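Local coordinates for ribosomal-protein-serine acetyltransferase, putative (Vibrio cholerae O1 biovar eltor, PDB 2FCK) that probably transfers acetyl groups to protein N-termini as a member of the GNAT acetyltransferase family, although its own activity and substrate remain unproven, at residues I10-Q13 / R14-L17. Residues are numbered along the deposited sequence; the frame is centred on the assembly and turned at random.
Sequences IVTQ and RLQL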
loop_
_atom_site.group_PDB
_atom_site.type_symbol
_atom_site.label_atom_id
_atom_site.label_comp_id
_atom_site.label_asym_id
_atom_site.label_seq_id
_atom_site.Cartn_x
_atom_site.Cartn_y
_atom_site.Cartn_z
ATOM N N ILE A 10 6.171 -15.426 -16.976
ATOM C CA ILE A 10 5.454 -16.484 -16.293
ATOM C C ILE A 10 4.664 -17.194 -17.380
ATOM O O ILE A 10 3.893 -16.563 -18.097
ATOM C CB ILE A 10 4.515 -15.913 -15.170
ATOM C CG1 ILE A 10 5.273 -15.191 -14.051
ATOM C CG2 ILE A 10 3.663 -17.063 -14.581
ATOM C CD1 ILE A 10 4.304 -14.293 -13.221
ATOM N N VAL A 11 4.872 -18.508 -17.538
ATOM C CA VAL A 11 4.264 -19.269 -18.625
ATOM C C VAL A 11 3.373 -20.364 -18.050
ATOM O O VAL A 11 3.784 -21.094 -17.166
ATOM C CB VAL A 11 5.331 -19.924 -19.549
ATOM C CG1 VAL A 11 4.637 -20.632 -20.728
ATOM C CG2 VAL A 11 6.317 -18.887 -20.001
ATOM N N THR A 12 2.162 -20.443 -18.550
ATOM C CA THR A 12 1.201 -21.424 -18.061
ATOM C C THR A 12 0.915 -22.387 -19.213
ATOM O O THR A 12 1.586 -22.346 -20.216
ATOM C CB THR A 12 -0.111 -20.730 -17.619
ATOM O OG1 THR A 12 -0.723 -20.109 -18.750
ATOM C CG2 THR A 12 0.111 -19.719 -16.504
ATOM N N GLN A 13 -0.095 -23.249 -19.092
ATOM C CA GLN A 13 -0.379 -24.181 -20.196
ATOM C C GLN A 13 -0.687 -23.447 -21.513
ATOM O O GLN A 13 -0.168 -23.803 -22.606
ATOM C CB GLN A 13 -1.557 -25.098 -19.816
ATOM C CG GLN A 13 -1.887 -26.039 -20.962
ATOM C CD GLN A 13 -3.234 -26.720 -20.828
ATOM O OE1 GLN A 13 -3.997 -26.467 -19.904
ATOM N NE2 GLN A 13 -3.556 -27.554 -21.814
ATOM N N ARG A 14 -1.522 -22.416 -21.413
ATOM C CA ARG A 14 -2.018 -21.738 -22.613
ATOM C C ARG A 14 -1.497 -20.311 -22.845
ATOM O O ARG A 14 -1.664 -19.769 -23.948
ATOM C CB ARG A 14 -3.541 -21.742 -22.614
ATOM C CG ARG A 14 -4.169 -23.158 -22.569
ATOM C CD ARG A 14 -5.660 -23.037 -22.549
ATOM N NE ARG A 14 -6.151 -22.427 -21.312
ATOM C CZ ARG A 14 -7.432 -22.173 -21.066
ATOM N NH1 ARG A 14 -7.804 -21.629 -19.909
ATOM N NH2 ARG A 14 -8.362 -22.502 -21.982
ATOM N N LEU A 15 -0.850 -19.740 -21.826
ATOM C CA LEU A 15 -0.554 -18.286 -21.774
ATOM C C LEU A 15 0.892 -17.958 -21.444
ATOM O O LEU A 15 1.596 -18.731 -20.769
ATOM C CB LEU A 15 -1.497 -17.546 -20.764
ATOM C CG LEU A 15 -2.984 -17.781 -20.921
ATOM C CD1 LEU A 15 -3.758 -17.136 -19.718
ATOM C CD2 LEU A 15 -3.483 -17.302 -22.306
ATOM N N GLN A 16 1.320 -16.786 -21.917
ATOM C CA GLN A 16 2.661 -16.300 -21.677
ATOM C C GLN A 16 2.485 -14.902 -21.119
ATOM O O GLN A 16 1.921 -14.036 -21.802
ATOM C CB GLN A 16 3.430 -16.256 -23.002
ATOM C CG GLN A 16 4.810 -15.727 -22.887
ATOM C CD GLN A 16 5.393 -15.427 -24.264
ATOM O OE1 GLN A 16 4.759 -14.753 -25.094
ATOM N NE2 GLN A 16 6.563 -15.985 -24.532
ATOM N N LEU A 17 2.960 -14.701 -19.893
ATOM C CA LEU A 17 2.845 -13.419 -19.202
ATOM C C LEU A 17 4.230 -12.768 -19.303
ATOM O O LEU A 17 5.198 -13.330 -18.794
ATOM C CB LEU A 17 2.461 -13.627 -17.712
ATOM C CG LEU A 17 0.969 -13.840 -17.404
ATOM C CD1 LEU A 17 0.402 -15.116 -18.099
ATOM C CD2 LEU A 17 0.859 -13.969 -15.900
#
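A tight beta hairpin at the outer end of the GNAT sheet joins Ile10 to Leu17 and Thr12 to Leu15, with strand 15-18 continuing the sheet onto strand 71-77. Two reciprocal bonds define Ile10 and Leu17 as an antiparallel hydrogen-bonded pair: Ile10 N reaches Leu17 O over 2.9 Å, and Leu17 N returns to Ile10 O over 2.8 Å. Their CB atoms stand 4.0 Å apart on one face of the sheet, where Ile10 also touches Ala121 of helix 114-129 and both residues touch Phe73. Val11 and Gln16 are the non-hydrogen-bonded pair, with their side chains on the other face; Val11 CG1 comes within 3.6 Å of the backbone atom Leu15 O.

Gln13 and Arg14 occupy the two central positions of a type I turn, which closes through Thr12. Its N donates to Leu15 O over 2.9 Å, almost straight at 172°. A chi1 of 64° places Thr12 OG1 between its own N and carbonyl carbon, on the side where Leu15 N comes back across the turn, 3.1 Å away; the 133° angle at the hydrogen marks this bond as weak. Leu15 CB packs beside the same hydroxyl, 3.4 Å from OG1.

Because Thr12 OG1 accepts from Leu15 N and is also bonded to Glu117 OE2, its proton probably points to that carboxylate, whose OE1 holds Arg14 NE and ties the turn to helix 114-129.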